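Long-range contacts in thioredoxin domain-containing protein (Aeropyrum pernix, PDB 3HA9), which is uncharacterised but has a thioredoxin fold with a disulfide at a helix start, so it probably works as a thiol-disulfide oxidoreductase: residues A[39-45]-A[131-137]; A[54-58]-A[149-155]; A[21-25]-A[114-118]. All coordinates share one frame. Residue numbers count along the deposited sequence, not the author numbering.

Contact 1: A[39-45]-A[131-137]; sequences VVILWFM and IDYIVIM
Set V39-M45 as an extended strand and run Y133-M137 antiparallel beside it, with I131 and D132 leading in as loop; the strand axes are 4.7 Å apart at closest, 163° between directions. Start from M137 (chi1 m, chi2 t), the most covered residue: it pairs with V40 through V40 N to M137 O and M137 N to V40 O, both 2.9 Å. Two residues on, L42 faces V135 in the same way (L42 N to V135 O 2.8 Å, V135 N to L42 O 2.9 Å). F44 (chi1 m) pairs with Y133 (F44 N to Y133 O 2.8 Å, Y133 N to F44 O 3.0 Å), and F44 CE2 reaches V135 CG2 at 4.1 Å. These six side chains share one face. Strand 39-45 is central in a thioredoxin-fold sheet and 133-138 its antiparallel neighbour, next to edge strand 143-148. On the other face, I41-I136 and W43-I134 are non-hydrogen-bonded pairs; I134 (m, m) puts CD1 3.5 Å from W43 CD1. W43, chi1 t, donates from NE1 to D132 OD1 at 2.9 Å, while D132 OD2 bonds S51 OG. I131 touches C49 of the CxxC disulfide.

Contact 2: A[54-58]-A[149-155]; sequences YMADL and TPSLGEL
Y54-L58 is regular helix. Opposite it, T149 takes positive phi and psi (37/63), P150 (-68/151) and S151 (-77/165) are extended, and a new helix starts at L152. S151, chi1 p, is the N-cap residue: its OG accepts from E154 N at 3.2 Å, and E154 OE2 accepts from S151 N at 2.9 Å, which makes a capping box. No direct hydrogen bond joins the two segments; the direct contacts are van der Waals, made mainly by M55 and L58. M55 (t, p, p) curls so that its CE comes 3.5 Å from P150 O and 3.9 Å from P150 CD, with SD 4.3 Å from L155 CD1. L58 (m, t) aims CD1 at the start of the second helix: it is 3.6 Å from L152 N, 3.8 Å from L152 CB and 4.1 Å from L155 CD1. L155 is also m, t, whereas L152 is t, p. CA-CA distances are 6.5 Å for L58-L152 and 7.4 Å for M55-T149. At the more exposed margin Y54, chi1 t, brings OH to 4.4 Å from L152 CB; one water lies 2.6 Å from Y54 OH and accepts from L152 N at 2.9 Å, linking the tyrosine to the first turn of the helix. This joins the helix that begins at the CxxC disulfide to the C-terminal helix, the two that cover one face of the sheet in a thioredoxin fold. Further along helix 52-65, R61 and L62 receive L152; on the sheet side, M55 touches W43 of strand 39-45, and P150 and L155 touch I134 of strand 133-138.

Contact 3: A[21-25]-A[114-118]; sequences SLTTI and IMVMD
The two segments cross almost at right angles: CA 22 to 25 and CA 114 to 117 run 88° apart, and they come together where T24 CA lies 4.1 Å from V116 CA, in a single backbone bridge. Strand 114-117 is extended throughout; L22 and T23 are extended too, T24 is at -70/165, and I25 turns to -59/-24.

The one direct hydrogen bond is between backbones, I25 N to M115 O at 2.8 Å. T24 CA also makes a CA-H...O contact with M115 O, at 3.2 Å, and V116 CA makes another with T23 O at 3.5 Å.

Water supplies the remaining polar links. One molecule accepts from T23 N (2.9 Å) and donates to M117 O (3.2 Å); a second lies 3.0 Å from T23 OG1 and donates to M117 O at 2.9 Å.

Apolar contacts fall on both faces of strand 114-117. I25 (t, t), the residue most covered, sets CG2 3.8 Å from M115 CB and CG1 4.3 Å from M117 CG, beside F101 of helix 98-108. On the other face V116, chi1 t, brings CG2 to 4.0 Å from L22 CB, over I72, and T24 CG2 meets I114 CG2 at 4.0 Å.

With one direct backbone bond and two water bridges beside these apolar contacts, the 21-25 segment makes a local crossing of edge strand 114-117 and not a continued strand pairing.

Along the chain the first segments come in the order 21-25, 39-45, 54-58 and their partners follow as 114-118, 131-137, 149-155, so all three contacts interlock. Contact 1 lies at the middle of the five-stranded sheet, its centre about 4 Å from that of the chain. Contact 2, centred about 11 Å from it, touches it directly: D132 O probably accepts from T149 N, and M55 packs on both W43 and D132. Contact 3 is about 13 Å from contact 1, at the 114-117 edge of the same sheet, and about 21 Å from contact 2, centre to centre, across the chain's centre. Strand 39-45 leads into helix 52-65, which has the C49-C52 disulfide at its start.

Contact 1: A[39-45]-A[131-137]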
loop_
_atom_site.group_PDB
_atom_site.type_symbol
_atom_site.label_atom_id
_atom_site.label_comp_id
_atom_site.label_asym_id
_atom_site.label_seq_id
_atom_site.Cartn_x
_atom_site.Cartn_y
_atom_site.Cartn_z
ATOM N N VAL A 39 -11.950 5.195 0.896
ATOM C CA VAL A 39 -10.809 4.974 1.772
ATOM C C VAL A 39 -9.866 4.027 1.046
ATOM O O VAL A 39 -10.273 2.946 0.634
ATOM C CB VAL A 39 -11.271 4.357 3.106
ATOM C CG1 VAL A 39 -10.091 3.987 3.978
ATOM C CG2 VAL A 39 -12.200 5.315 3.830
ATOM N N VAL A 40 -8.608 4.447 0.902
ATOM C CA VAL A 40 -7.624 3.668 0.172
ATOM C C VAL A 40 -6.635 3.121 1.183
ATOM O O VAL A 40 -6.078 3.872 1.980
ATOM C CB VAL A 40 -6.926 4.535 -0.893
ATOM C CG1 VAL A 40 -5.808 3.746 -1.602
ATOM C CG2 VAL A 40 -7.955 5.066 -1.911
ATOM N N ILE A 41 -6.452 1.800 1.191
ATOM C CA ILE A 41 -5.451 1.189 2.054
ATOM C C ILE A 41 -4.277 0.662 1.226
ATOM O O ILE A 41 -4.458 -0.241 0.408
ATOM C CB ILE A 41 -6.069 0.034 2.913
ATOM C CG1 ILE A 41 -7.268 0.558 3.727
ATOM C CG2 ILE A 41 -4.970 -0.628 3.774
ATOM C CD1 ILE A 41 -7.913 -0.473 4.649
ATOM N N LEU A 42 -3.086 1.240 1.431
ATOM C CA LEU A 42 -1.869 0.726 0.814
ATOM C C LEU A 42 -1.268 -0.285 1.777
ATOM O O LEU A 42 -0.947 0.054 2.911
ATOM C CB LEU A 42 -0.859 1.852 0.523
ATOM C CG LEU A 42 -1.358 3.046 -0.288
ATOM C CD1 LEU A 42 -0.161 3.958 -0.635
ATOM C CD2 LEU A 42 -2.039 2.578 -1.561
ATOM N N TRP A 43 -1.163 -1.536 1.346
ATOM C CA TRP A 43 -0.632 -2.566 2.219
ATOM C C TRP A 43 0.703 -3.039 1.649
ATOM O O TRP A 43 0.724 -3.724 0.622
ATOM C CB TRP A 43 -1.617 -3.731 2.301
ATOM C CG TRP A 43 -1.104 -4.856 3.166
ATOM C CD1 TRP A 43 -0.269 -4.749 4.243
ATOM C CD2 TRP A 43 -1.392 -6.240 3.013
ATOM N NE1 TRP A 43 -0.011 -5.991 4.768
ATOM C CE2 TRP A 43 -0.690 -6.927 4.031
ATOM C CE3 TRP A 43 -2.157 -6.978 2.096
ATOM C CZ2 TRP A 43 -0.739 -8.328 4.173
ATOM C CZ3 TRP A 43 -2.212 -8.393 2.243
ATOM C CH2 TRP A 43 -1.510 -9.041 3.284
ATOM N N PHE A 44 1.798 -2.661 2.323
ATOM C CA PHE A 44 3.154 -3.036 1.881
ATOM C C PHE A 44 3.485 -4.368 2.507
ATOM O O PHE A 44 3.446 -4.498 3.728
ATOM C CB PHE A 44 4.158 -1.972 2.326
ATOM C CG PHE A 44 3.996 -0.665 1.597
ATOM C CD1 PHE A 44 4.764 -0.412 0.453
ATOM C CD2 PHE A 44 3.049 0.291 2.017
ATOM C CE1 PHE A 44 4.618 0.787 -0.251
ATOM C CE2 PHE A 44 2.891 1.503 1.316
ATOM C CZ PHE A 44 3.653 1.746 0.195
ATOM N N MET A 45 3.777 -5.357 1.662
ATOM C CA MET A 45 3.876 -6.743 2.141
ATOM C C MET A 45 4.851 -7.572 1.311
ATOM O O MET A 45 5.481 -7.057 0.385
ATOM C CB MET A 45 2.476 -7.391 2.236
ATOM C CG MET A 45 1.555 -7.218 0.998
ATOM S SD MET A 45 2.068 -8.095 -0.505
ATOM C CE MET A 45 1.657 -9.762 -0.036
ATOM N N ILE A 131 7.819 -5.288 6.512
ATOM C CA ILE A 131 7.176 -6.045 5.433
ATOM C C ILE A 131 5.692 -6.342 5.697
ATOM O O ILE A 131 5.099 -7.178 5.027
ATOM C CB ILE A 131 7.934 -7.375 5.143
ATOM C CG1 ILE A 131 7.954 -8.254 6.392
ATOM C CG2 ILE A 131 9.354 -7.081 4.643
ATOM C CD1 ILE A 131 8.540 -9.647 6.156
ATOM N N ASP A 132 5.102 -5.655 6.671
ATOM C CA ASP A 132 3.657 -5.735 6.913
ATOM C C ASP A 132 3.248 -4.362 7.422
ATOM O O ASP A 132 3.061 -4.141 8.623
ATOM C CB ASP A 132 3.317 -6.868 7.899
ATOM C CG ASP A 132 1.814 -7.133 8.026
ATOM O OD1 ASP A 132 1.006 -6.371 7.459
ATOM O OD2 ASP A 132 1.428 -8.091 8.755
ATOM N N TYR A 133 3.105 -3.431 6.487
ATOM C CA TYR A 133 2.973 -2.021 6.836
ATOM C C TYR A 133 1.783 -1.457 6.105
ATOM O O TYR A 133 1.583 -1.740 4.933
ATOM C CB TYR A 133 4.268 -1.273 6.437
ATOM C CG TYR A 133 4.339 0.182 6.888
ATOM C CD1 TYR A 133 4.832 0.516 8.154
ATOM C CD2 TYR A 133 3.942 1.217 6.030
ATOM C CE1 TYR A 133 4.906 1.843 8.557
ATOM C CE2 TYR A 133 3.997 2.564 6.437
ATOM C CZ TYR A 133 4.490 2.856 7.698
ATOM O OH TYR A 133 4.551 4.161 8.117
ATOM N N ILE A 134 1.002 -0.641 6.807
ATOM C CA ILE A 134 -0.286 -0.162 6.318
ATOM C C ILE A 134 -0.265 1.363 6.244
ATOM O O ILE A 134 0.172 2.024 7.191
ATOM C CB ILE A 134 -1.414 -0.634 7.296
ATOM C CG1 ILE A 134 -1.677 -2.144 7.144
ATOM C CG2 ILE A 134 -2.702 0.199 7.139
ATOM C CD1 ILE A 134 -2.453 -2.519 5.884
ATOM N N VAL A 135 -0.668 1.918 5.102
ATOM C CA VAL A 135 -0.993 3.357 5.000
ATOM C C VAL A 135 -2.468 3.499 4.618
ATOM O O VAL A 135 -2.901 2.970 3.588
ATOM C CB VAL A 135 -0.120 4.069 3.943
ATOM C CG1 VAL A 135 -0.444 5.582 3.888
ATOM C CG2 VAL A 135 1.347 3.863 4.261
ATOM N N ILE A 136 -3.238 4.217 5.435
ATOM C CA ILE A 136 -4.646 4.484 5.102
ATOM C C ILE A 136 -4.802 5.958 4.753
ATOM O O ILE A 136 -4.374 6.817 5.528
ATOM C CB ILE A 136 -5.593 4.124 6.258
ATOM C CG1 ILE A 136 -5.380 2.666 6.666
ATOM C CG2 ILE A 136 -7.060 4.375 5.846
ATOM C CD1 ILE A 136 -6.138 2.254 7.930
ATOM N N MET A 137 -5.377 6.226 3.578
ATOM C CA MET A 137 -5.577 7.592 3.080
ATOM C C MET A 137 -7.029 7.796 2.648
ATOM O O MET A 137 -7.705 6.843 2.272
ATOM C CB MET A 137 -4.692 7.849 1.853
ATOM C CG MET A 137 -3.281 8.327 2.137
ATOM S SD MET A 137 -2.221 8.271 0.635
ATOM C CE MET A 137 -3.356 7.803 -0.517
#

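Contact 2: A[54-58]-A[149-155]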
loop_
_atom_site.group_PDB
_atom_site.type_symbol
_atom_site.label_atom_id
_atom_site.label_comp_id
_atom_site.label_asym_id
_atom_site.label_seq_id
_atom_site.Cartn_x
_atom_site.Cartn_y
_atom_site.Cartn_z
ATOM N N TYR A 54 -2.203 -13.109 8.720
ATOM C CA TYR A 54 -3.191 -12.524 9.628
ATOM C C TYR A 54 -3.676 -11.160 9.103
ATOM O O TYR A 54 -4.877 -10.863 9.144
ATOM C CB TYR A 54 -2.654 -12.401 11.070
ATOM C CG TYR A 54 -3.600 -11.633 11.962
ATOM C CD1 TYR A 54 -4.846 -12.167 12.302
ATOM C CD2 TYR A 54 -3.277 -10.354 12.437
ATOM C CE1 TYR A 54 -5.741 -11.457 13.097
ATOM C CE2 TYR A 54 -4.164 -9.642 13.236
ATOM C CZ TYR A 54 -5.394 -10.201 13.565
ATOM O OH TYR A 54 -6.291 -9.514 14.353
ATOM N N MET A 55 -2.755 -10.315 8.630
ATOM C CA MET A 55 -3.199 -9.027 8.058
ATOM C C MET A 55 -4.171 -9.232 6.893
ATOM O O MET A 55 -5.144 -8.495 6.751
ATOM C CB MET A 55 -2.007 -8.139 7.616
ATOM C CG MET A 55 -2.429 -6.714 7.193
ATOM S SD MET A 55 -3.405 -5.749 8.400
ATOM C CE MET A 55 -2.234 -5.705 9.702
ATOM N N ALA A 56 -3.917 -10.238 6.057
ATOM C CA ALA A 56 -4.805 -10.490 4.923
ATOM C C ALA A 56 -6.207 -10.845 5.431
ATOM O O ALA A 56 -7.211 -10.378 4.896
ATOM C CB ALA A 56 -4.249 -11.602 4.028
ATOM N N ASP A 57 -6.243 -11.630 6.501
ATOM C CA ASP A 57 -7.507 -11.993 7.163
ATOM C C ASP A 57 -8.307 -10.741 7.563
ATOM O O ASP A 57 -9.497 -10.633 7.251
ATOM C CB ASP A 57 -7.217 -12.923 8.346
ATOM C CG ASP A 57 -8.472 -13.284 9.148
ATOM O OD1 ASP A 57 -8.998 -14.403 8.957
ATOM O OD2 ASP A 57 -8.920 -12.458 9.981
ATOM N N LEU A 58 -7.627 -9.774 8.181
ATOM C CA LEU A 58 -8.270 -8.526 8.601
ATOM C C LEU A 58 -8.795 -7.691 7.450
ATOM O O LEU A 58 -9.923 -7.210 7.500
ATOM C CB LEU A 58 -7.333 -7.681 9.463
ATOM C CG LEU A 58 -6.901 -8.278 10.790
ATOM C CD1 LEU A 58 -6.313 -7.175 11.668
ATOM C CD2 LEU A 58 -8.103 -8.936 11.487
ATOM N N THR A 149 1.926 -3.393 11.241
ATOM C CA THR A 149 0.994 -4.339 11.868
ATOM C C THR A 149 -0.021 -3.685 12.824
ATOM O O THR A 149 -0.000 -3.962 14.033
ATOM C CB THR A 149 1.752 -5.502 12.589
ATOM O OG1 THR A 149 2.605 -4.967 13.617
ATOM C CG2 THR A 149 2.588 -6.314 11.590
ATOM N N PRO A 150 -0.900 -2.804 12.297
ATOM C CA PRO A 150 -1.957 -2.281 13.172
ATOM C C PRO A 150 -2.955 -3.374 13.549
ATOM O O PRO A 150 -3.158 -4.310 12.780
ATOM C CB PRO A 150 -2.649 -1.235 12.294
ATOM C CG PRO A 150 -2.359 -1.666 10.892
ATOM C CD PRO A 150 -0.967 -2.204 10.946
ATOM N N SER A 151 -3.577 -3.255 14.721
ATOM C CA SER A 151 -4.587 -4.218 15.144
ATOM C C SER A 151 -5.921 -3.977 14.437
ATOM O O SER A 151 -6.130 -2.913 13.851
ATOM C CB SER A 151 -4.796 -4.108 16.649
ATOM O OG SER A 151 -5.412 -2.868 16.965
ATOM N N LEU A 152 -6.825 -4.960 14.505
ATOM C CA LEU A 152 -8.174 -4.808 13.939
ATOM C C LEU A 152 -8.892 -3.606 14.552
ATOM O O LEU A 152 -9.553 -2.842 13.842
ATOM C CB LEU A 152 -9.018 -6.083 14.143
ATOM C CG LEU A 152 -10.451 -6.052 13.601
ATOM C CD1 LEU A 152 -10.473 -5.664 12.123
ATOM C CD2 LEU A 152 -11.169 -7.396 13.822
ATOM N N GLY A 153 -8.765 -3.464 15.873
ATOM C CA GLY A 153 -9.334 -2.340 16.603
ATOM C C GLY A 153 -8.872 -0.993 16.076
ATOM O O GLY A 153 -9.680 -0.069 15.924
ATOM N N GLU A 154 -7.572 -0.891 15.779
ATOM C CA GLU A 154 -6.990 0.344 15.247
ATOM C C GLU A 154 -7.544 0.654 13.865
ATOM O O GLU A 154 -7.940 1.792 13.591
ATOM C CB GLU A 154 -5.464 0.259 15.196
ATOM C CG GLU A 154 -4.811 -0.006 16.525
ATOM C CD GLU A 154 -3.309 0.075 16.453
ATOM O OE1 GLU A 154 -2.785 1.203 16.590
ATOM O OE2 GLU A 154 -2.648 -0.978 16.277
ATOM N N LEU A 155 -7.592 -0.365 13.005
ATOM C CA LEU A 155 -8.108 -0.201 11.649
ATOM C C LEU A 155 -9.584 0.228 11.674
ATOM O O LEU A 155 -9.965 1.182 10.997
ATOM C CB LEU A 155 -7.941 -1.498 10.847
ATOM C CG LEU A 155 -6.519 -1.990 10.568
ATOM C CD1 LEU A 155 -6.581 -3.431 10.043
ATOM C CD2 LEU A 155 -5.791 -1.090 9.578
HETATM O O HOH W 1 -5.792 -7.396 15.772
#

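Contact 3: A[21-25]-A[114-118]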
loop_
_atom_site.group_PDB
_atom_site.type_symbol
_atom_site.label_atom_id
_atom_site.label_comp_id
_atom_site.label_asym_id
_atom_site.label_seq_id
_atom_site.Cartn_x
_atom_site.Cartn_y
_atom_site.Cartn_z
ATOM N N SER A 21 2.352 7.457 -8.042
ATOM C CA SER A 21 1.741 6.545 -8.999
ATOM C C SER A 21 2.167 5.112 -8.670
ATOM O O SER A 21 3.167 4.891 -7.977
ATOM C CB SER A 21 2.082 6.944 -10.440
ATOM O OG SER A 21 3.158 6.175 -10.952
ATOM N N LEU A 22 1.379 4.146 -9.129
ATOM C CA LEU A 22 1.609 2.745 -8.817
ATOM C C LEU A 22 1.647 1.963 -10.120
ATOM O O LEU A 22 0.924 2.300 -11.046
ATOM C CB LEU A 22 0.453 2.212 -7.968
ATOM C CG LEU A 22 0.003 3.031 -6.753
ATOM C CD1 LEU A 22 -1.505 2.936 -6.585
ATOM C CD2 LEU A 22 0.707 2.540 -5.522
ATOM N N THR A 23 2.489 0.932 -10.185
ATOM C CA THR A 23 2.524 0.003 -11.323
ATOM C C THR A 23 1.865 -1.306 -10.906
ATOM O O THR A 23 2.377 -1.991 -10.008
ATOM C CB THR A 23 3.974 -0.329 -11.769
ATOM O OG1 THR A 23 4.695 -0.939 -10.685
ATOM C CG2 THR A 23 4.710 0.917 -12.231
ATOM N N THR A 24 0.744 -1.665 -11.528
ATOM C CA THR A 24 0.078 -2.920 -11.157
ATOM C C THR A 24 0.892 -4.135 -11.603
ATOM O O THR A 24 1.804 -4.009 -12.425
ATOM C CB THR A 24 -1.361 -3.034 -11.694
ATOM O OG1 THR A 24 -1.338 -3.262 -13.112
ATOM C CG2 THR A 24 -2.168 -1.788 -11.351
ATOM N N ILE A 25 0.554 -5.301 -11.061
ATOM C CA ILE A 25 1.294 -6.549 -11.316
ATOM C C ILE A 25 1.314 -6.875 -12.811
ATOM O O ILE A 25 2.225 -7.557 -13.310
ATOM C CB ILE A 25 0.714 -7.719 -10.473
ATOM C CG1 ILE A 25 1.627 -8.958 -10.538
ATOM C CG2 ILE A 25 -0.781 -7.997 -10.826
ATOM C CD1 ILE A 25 1.181 -10.117 -9.673
ATOM N N ILE A 114 -6.446 -4.507 -5.838
ATOM C CA ILE A 114 -5.444 -4.159 -6.838
ATOM C C ILE A 114 -4.114 -4.739 -6.352
ATOM O O ILE A 114 -3.810 -4.649 -5.177
ATOM C CB ILE A 114 -5.372 -2.611 -6.982
ATOM C CG1 ILE A 114 -6.749 -2.048 -7.385
ATOM C CG2 ILE A 114 -4.269 -2.169 -7.966
ATOM C CD1 ILE A 114 -6.830 -0.522 -7.348
ATOM N N MET A 115 -3.341 -5.346 -7.244
ATOM C CA MET A 115 -2.040 -5.917 -6.879
ATOM C C MET A 115 -0.931 -5.107 -7.574
ATOM O O MET A 115 -0.987 -4.827 -8.774
ATOM C CB MET A 115 -1.949 -7.415 -7.236
ATOM C CG MET A 115 -2.736 -8.397 -6.288
ATOM S SD MET A 115 -2.733 -10.096 -6.934
ATOM C CE MET A 115 -4.034 -10.046 -8.137
ATOM N N VAL A 116 0.077 -4.716 -6.803
ATOM C CA VAL A 116 1.145 -3.849 -7.294
ATOM C C VAL A 116 2.455 -4.456 -6.830
ATOM O O VAL A 116 2.516 -4.989 -5.734
ATOM C CB VAL A 116 0.994 -2.407 -6.685
ATOM C CG1 VAL A 116 2.235 -1.578 -6.846
ATOM C CG2 VAL A 116 -0.193 -1.680 -7.329
ATOM N N MET A 117 3.483 -4.418 -7.667
ATOM C CA MET A 117 4.822 -4.779 -7.200
ATOM C C MET A 117 5.670 -3.509 -7.231
ATOM O O MET A 117 5.596 -2.725 -8.202
ATOM C CB MET A 117 5.422 -5.933 -8.027
ATOM C CG MET A 117 4.631 -7.278 -7.969
ATOM S SD MET A 117 5.545 -8.785 -8.474
ATOM C CE MET A 117 6.211 -9.267 -6.871
ATOM N N ASP A 118 6.406 -3.255 -6.150
ATOM C CA ASP A 118 7.179 -2.015 -6.014
ATOM C C ASP A 118 8.654 -2.283 -6.180
ATOM O O ASP A 118 9.164 -3.303 -5.728
ATOM C CB ASP A 118 6.932 -1.408 -4.629
ATOM C CG ASP A 118 7.720 -0.121 -4.385
ATOM O OD1 ASP A 118 7.668 0.785 -5.229
ATOM O OD2 ASP A 118 8.333 -0.005 -3.295
HETATM O O HOH W 2 4.422 0.232 -8.164
HETATM O O HOH W 3 6.412 -3.426 -10.885
#